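Local coordinates for protein similar to metal-dependent hydrolase (Staphylococcus aureus subsp. aureus Mu50, PDB 3ESH), which is a probable metal-dependent hydrolase of the metallo-beta-lactamase superfamily, at residues Gly13-Met18 with Val81-His86; Asn68-Glu73 with Asp154-Asp159. All coordinates share one frame; numbering follows the deposited sequence.

Interaction 1: Gly13-Met18 with Val81-His86; sequences GGNTKM and VDEESH
Asn15 lays its side-chain amide against the backbone and carboxylate of Asp82. In this metallo-beta-lactamase superfamily fold, the contact joins the two-stranded antiparallel sheet of strands 15-19 and 43-47 to the loop between helices 73-78 and 87-92. CG of Asn15 sits between its own backbone N and carbonyl carbon (chi1 77°), and the amide uses both of its polar atoms. OD1 accepts a hydrogen bond from Asp82 N at 3.0 Å, with the donor tilted 17° from the carbonyl plane. A weak second bond reaches the same OD1 from Glu83 N. ND2 lies 2.8 Å from Asp82 OD2, but the N-H points poorly and this bond is weak as well. Amide and carboxylate planes are only 18° apart. ND2 also has a weak bond to Asn45 on strand 43-47.

The other oxygen of the carboxylate, OD1, takes a salt bridge from Lys17 NZ at 2.7 Å. The lysine chain bends at chi3 and chi4, and its NZ also bonds the carbonyl of Gly80. Asp82 thus has one oxygen on each of two residues of the strand.

Val81 sets its CG1 3.4 Å from Asn15 O. At Gly14 the backbones run close: its CA lies 3.6 Å from Glu83 O, and its backbone angles suit a residue without CB. Ser85 OG bonds Ile87 N at the start of helix 87-92, while Ser85 CB packs 3.4 Å from Gly13 O.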
loop_
_atom_site.group_PDB
_atom_site.type_symbol
_atom_site.label_atom_id
_atom_site.label_comp_id
_atom_site.label_asym_id
_atom_site.label_seq_id
_atom_site.Cartn_x
_atom_site.Cartn_y
_atom_site.Cartn_z
ATOM N N GLY A 13 -34.960 -7.523 17.598
ATOM C CA GLY A 13 -35.075 -7.224 16.186
ATOM C C GLY A 13 -35.164 -8.481 15.345
ATOM O O GLY A 13 -34.990 -8.440 14.126
ATOM N N GLY A 14 -35.434 -9.601 16.005
ATOM C CA GLY A 14 -35.555 -10.868 15.306
ATOM C C GLY A 14 -34.390 -11.797 15.578
ATOM O O GLY A 14 -33.655 -11.629 16.548
ATOM N N ASN A 15 -34.219 -12.785 14.712
ATOM C CA ASN A 15 -33.137 -13.747 14.859
ATOM C C ASN A 15 -32.836 -14.440 13.530
ATOM O O ASN A 15 -33.618 -14.378 12.587
ATOM C CB ASN A 15 -33.514 -14.819 15.888
ATOM C CG ASN A 15 -34.490 -15.843 15.322
ATOM O OD1 ASN A 15 -35.656 -15.527 15.061
ATOM N ND2 ASN A 15 -34.011 -17.065 15.100
ATOM N N THR A 16 -31.693 -15.116 13.487
ATOM C CA THR A 16 -31.265 -15.855 12.309
ATOM C C THR A 16 -30.507 -17.102 12.762
ATOM O O THR A 16 -29.908 -17.115 13.828
ATOM C CB THR A 16 -30.322 -15.010 11.418
ATOM O OG1 THR A 16 -29.124 -14.703 12.147
ATOM C CG2 THR A 16 -31.003 -13.726 10.981
ATOM N N LYS A 17 -30.561 -18.156 11.959
ATOM C CA LYS A 17 -29.845 -19.372 12.277
ATOM C C LYS A 17 -28.805 -19.548 11.176
ATOM O O LYS A 17 -29.152 -19.783 10.016
ATOM C CB LYS A 17 -30.800 -20.573 12.351
ATOM C CG LYS A 17 -31.753 -20.531 13.559
ATOM C CD LYS A 17 -32.309 -21.919 13.943
ATOM C CE LYS A 17 -33.512 -22.342 13.117
ATOM N NZ LYS A 17 -34.718 -21.522 13.455
HETATM N N MSE A 18 -27.534 -19.388 11.548
HETATM C CA MSE A 18 -26.429 -19.508 10.614
HETATM C C MSE A 18 -25.641 -20.774 10.891
HETATM O O MSE A 18 -25.578 -21.223 12.025
HETATM C CB MSE A 18 -25.499 -18.299 10.742
HETATM C CG MSE A 18 -26.115 -16.959 10.473
HETATM SE SE MSE A 18 -26.905 -16.898 8.743
HETATM C CE MSE A 18 -28.709 -16.746 9.335
ATOM N N VAL A 81 -35.178 -17.857 10.389
ATOM C CA VAL A 81 -35.852 -16.834 11.164
ATOM C C VAL A 81 -37.072 -17.451 11.859
ATOM O O VAL A 81 -37.963 -17.983 11.201
ATOM C CB VAL A 81 -36.326 -15.696 10.247
ATOM C CG1 VAL A 81 -36.703 -14.487 11.068
ATOM C CG2 VAL A 81 -35.245 -15.364 9.252
ATOM N N ASP A 82 -37.112 -17.389 13.185
ATOM C CA ASP A 82 -38.252 -17.935 13.917
ATOM C C ASP A 82 -39.320 -16.863 13.996
ATOM O O ASP A 82 -40.499 -17.123 13.754
ATOM C CB ASP A 82 -37.845 -18.355 15.329
ATOM C CG ASP A 82 -36.722 -19.356 15.327
ATOM O OD1 ASP A 82 -36.833 -20.386 14.619
ATOM O OD2 ASP A 82 -35.724 -19.111 16.038
ATOM N N GLU A 83 -38.885 -15.656 14.345
ATOM C CA GLU A 83 -39.768 -14.508 14.462
ATOM C C GLU A 83 -39.062 -13.320 13.829
ATOM O O GLU A 83 -37.839 -13.245 13.834
ATOM C CB GLU A 83 -40.059 -14.198 15.940
ATOM C CG GLU A 83 -38.817 -13.771 16.741
ATOM C CD GLU A 83 -39.125 -13.394 18.189
ATOM O OE1 GLU A 83 -39.850 -12.400 18.408
ATOM O OE2 GLU A 83 -38.640 -14.092 19.112
ATOM N N GLU A 84 -39.833 -12.402 13.267
ATOM C CA GLU A 84 -39.268 -11.208 12.666
ATOM C C GLU A 84 -39.145 -10.184 13.784
ATOM O O GLU A 84 -39.469 -10.470 14.941
ATOM C CB GLU A 84 -40.176 -10.674 11.558
ATOM C CG GLU A 84 -40.079 -11.444 10.240
ATOM C CD GLU A 84 -41.090 -10.971 9.201
ATOM O OE1 GLU A 84 -42.291 -11.308 9.326
ATOM O OE2 GLU A 84 -40.689 -10.254 8.264
ATOM N N SER A 85 -38.697 -8.990 13.431
ATOM C CA SER A 85 -38.491 -7.918 14.391
ATOM C C SER A 85 -39.717 -7.486 15.201
ATOM O O SER A 85 -40.838 -7.493 14.707
ATOM C CB SER A 85 -37.891 -6.712 13.660
ATOM O OG SER A 85 -37.623 -5.640 14.539
ATOM N N HIS A 86 -39.463 -7.120 16.461
ATOM C CA HIS A 86 -40.476 -6.631 17.403
ATOM C C HIS A 86 -39.919 -5.330 17.925
ATOM O O HIS A 86 -40.184 -4.950 19.067
ATOM C CB HIS A 86 -40.641 -7.560 18.608
ATOM C CG HIS A 86 -41.541 -8.723 18.363
ATOM N ND1 HIS A 86 -41.108 -9.887 17.767
ATOM C CD2 HIS A 86 -42.862 -8.891 18.605
ATOM C CE1 HIS A 86 -42.127 -10.721 17.649
ATOM N NE2 HIS A 86 -43.203 -10.140 18.151
#

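Interaction 2: Asn68-Glu73 with Asp154-Asp159; sequences NGKLSE and DKNKGD
Lys155 reaches across to the backbone of Lys70, and Lys70 sends its own side chain back past Asn156. CG of Lys155 is anti to the backbone N (chi1 -177°), and the chain bends only at chi3. Its NZ donates to Lys70 O at 3.2 Å, in the carbonyl plane with a C=O...N angle of 150°. Its CE follows at 3.3 Å from the same oxygen. Gln75 OE1, in helix 73-78, is a second acceptor for this ammonium.

Lys70 is coiled instead, with bends at chi2, chi3 and chi4. Its CE comes to 3.5 Å from Lys155 O. The contact joins two loops of the metallo-beta-lactamase fold, one leading into helix 73-78 and the other, with a 3-10 turn at 154-156, leading to strand 164-167. Lys70 NZ hydrogen-bonds Thr118 OG1 and Ala115 O. It also donates to a water at 2.6 Å, which lies 3.1 Å from Asn156 O and can donate to it, in competition with other acceptors. Asn156 ND2 packs 3.5 Å from Lys70 NZ, without a hydrogen bond, and its side chain rests on Phe141 of helix 135-142.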
loop_
_atom_site.group_PDB
_atom_site.type_symbol
_atom_site.label_atom_id
_atom_site.label_comp_id
_atom_site.label_asym_id
_atom_site.label_seq_id
_atom_site.Cartn_x
_atom_site.Cartn_y
_atom_site.Cartn_z
ATOM N N ASN A 68 -39.281 -6.052 9.281
ATOM C CA ASN A 68 -40.615 -6.640 9.089
ATOM C C ASN A 68 -40.996 -6.620 7.622
ATOM O O ASN A 68 -41.067 -5.562 7.012
ATOM C CB ASN A 68 -41.627 -5.847 9.908
ATOM C CG ASN A 68 -41.296 -5.857 11.378
ATOM O OD1 ASN A 68 -41.575 -6.835 12.081
ATOM N ND2 ASN A 68 -40.670 -4.782 11.854
ATOM N N GLY A 69 -41.239 -7.798 7.058
ATOM C CA GLY A 69 -41.582 -7.888 5.649
ATOM C C GLY A 69 -40.421 -7.665 4.683
ATOM O O GLY A 69 -40.634 -7.636 3.474
ATOM N N LYS A 70 -39.199 -7.514 5.198
ATOM C CA LYS A 70 -38.016 -7.284 4.359
ATOM C C LYS A 70 -37.445 -8.541 3.699
ATOM O O LYS A 70 -37.155 -8.545 2.501
ATOM C CB LYS A 70 -36.922 -6.596 5.183
ATOM C CG LYS A 70 -37.282 -5.180 5.621
ATOM C CD LYS A 70 -37.469 -4.258 4.416
ATOM C CE LYS A 70 -36.168 -4.027 3.665
ATOM N NZ LYS A 70 -35.365 -2.955 4.292
ATOM N N LEU A 71 -37.266 -9.594 4.491
ATOM C CA LEU A 71 -36.748 -10.852 3.973
ATOM C C LEU A 71 -37.887 -11.557 3.258
ATOM O O LEU A 71 -39.035 -11.470 3.680
ATOM C CB LEU A 71 -36.226 -11.745 5.112
ATOM C CG LEU A 71 -34.812 -11.514 5.669
ATOM C CD1 LEU A 71 -34.657 -10.091 6.129
ATOM C CD2 LEU A 71 -34.559 -12.475 6.823
ATOM N N SER A 72 -37.575 -12.239 2.166
ATOM C CA SER A 72 -38.600 -12.958 1.434
ATOM C C SER A 72 -38.938 -14.228 2.206
ATOM O O SER A 72 -38.411 -14.474 3.294
ATOM C CB SER A 72 -38.095 -13.336 0.043
ATOM O OG SER A 72 -37.310 -14.515 0.104
ATOM N N GLU A 73 -39.817 -15.037 1.629
ATOM C CA GLU A 73 -40.234 -16.282 2.254
ATOM C C GLU A 73 -39.086 -17.270 2.155
ATOM O O GLU A 73 -38.836 -18.043 3.079
ATOM C CB GLU A 73 -41.461 -16.831 1.528
ATOM C CG GLU A 73 -42.625 -17.211 2.433
ATOM C CD GLU A 73 -42.975 -16.129 3.449
ATOM O OE1 GLU A 73 -42.886 -14.928 3.106
ATOM O OE2 GLU A 73 -43.352 -16.486 4.588
ATOM N N ASP A 154 -29.505 -4.506 -2.244
ATOM C CA ASP A 154 -30.059 -3.252 -2.766
ATOM C C ASP A 154 -31.370 -3.046 -2.026
ATOM O O ASP A 154 -31.747 -1.929 -1.669
ATOM C CB ASP A 154 -30.374 -3.377 -4.264
ATOM C CG ASP A 154 -29.132 -3.371 -5.129
ATOM O OD1 ASP A 154 -29.201 -3.841 -6.283
ATOM O OD2 ASP A 154 -28.088 -2.880 -4.657
ATOM N N LYS A 155 -32.051 -4.164 -1.800
ATOM C CA LYS A 155 -33.326 -4.186 -1.118
ATOM C C LYS A 155 -33.298 -3.463 0.232
ATOM O O LYS A 155 -34.343 -3.141 0.786
ATOM C CB LYS A 155 -33.749 -5.638 -0.935
ATOM C CG LYS A 155 -35.098 -5.826 -0.304
ATOM C CD LYS A 155 -35.591 -7.255 -0.501
ATOM C CE LYS A 155 -34.732 -8.272 0.226
ATOM N NZ LYS A 155 -35.359 -9.615 0.136
ATOM N N ASN A 156 -32.100 -3.202 0.747
ATOM C CA ASN A 156 -31.915 -2.532 2.039
ATOM C C ASN A 156 -31.580 -1.046 1.947
ATOM O O ASN A 156 -31.231 -0.430 2.949
ATOM C CB ASN A 156 -30.814 -3.233 2.855
ATOM C CG ASN A 156 -31.250 -4.588 3.406
ATOM O OD1 ASN A 156 -30.424 -5.362 3.869
ATOM N ND2 ASN A 156 -32.550 -4.871 3.361
ATOM N N LYS A 157 -31.673 -0.483 0.745
ATOM C CA LYS A 157 -31.412 0.940 0.541
ATOM C C LYS A 157 -32.672 1.718 0.950
ATOM O O LYS A 157 -33.752 1.127 1.053
ATOM C CB LYS A 157 -31.111 1.212 -0.930
ATOM C CG LYS A 157 -29.853 0.556 -1.470
ATOM C CD LYS A 157 -29.366 1.310 -2.691
ATOM C CE LYS A 157 -28.029 0.799 -3.207
ATOM N NZ LYS A 157 -28.136 -0.525 -3.855
ATOM N N GLY A 158 -32.542 3.027 1.187
ATOM C CA GLY A 158 -33.715 3.798 1.556
ATOM C C GLY A 158 -33.560 5.188 2.144
ATOM O O GLY A 158 -32.453 5.642 2.428
ATOM N N ASP A 159 -34.709 5.845 2.322
ATOM C CA ASP A 159 -34.848 7.205 2.868
ATOM C C ASP A 159 -33.845 7.611 3.921
ATOM O O ASP A 159 -33.441 8.769 3.975
ATOM C CB ASP A 159 -36.242 7.397 3.485
ATOM C CG ASP A 159 -37.305 7.630 2.456
ATOM O OD1 ASP A 159 -37.388 6.837 1.495
ATOM O OD2 ASP A 159 -38.064 8.610 2.610
HETATM O O HOH W 1 -32.994 -1.996 4.925
#

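From the N terminus, the chain passes first through 13-18, at the start of strand 15-19. It then reaches 68-73, which runs into the first residue of helix 73-78. The rest of that helix separates it from 81-86, which closes the loop of interaction 1 and is tied to the strand pair 15-19/43-47. The last segment, 154-159, closes the loop of interaction 2. It ties 68-73 to the loop before strand 164-167, an edge strand of its sheet within this chain. The two loops therefore cross, since 68-73 lies within the first and 81-86 within the second. The contact centres are about 14 Å apart. They also touch directly: Glu84 OE2 probably accepts a hydrogen bond from Gly69 N, and Val81 packs on Leu71.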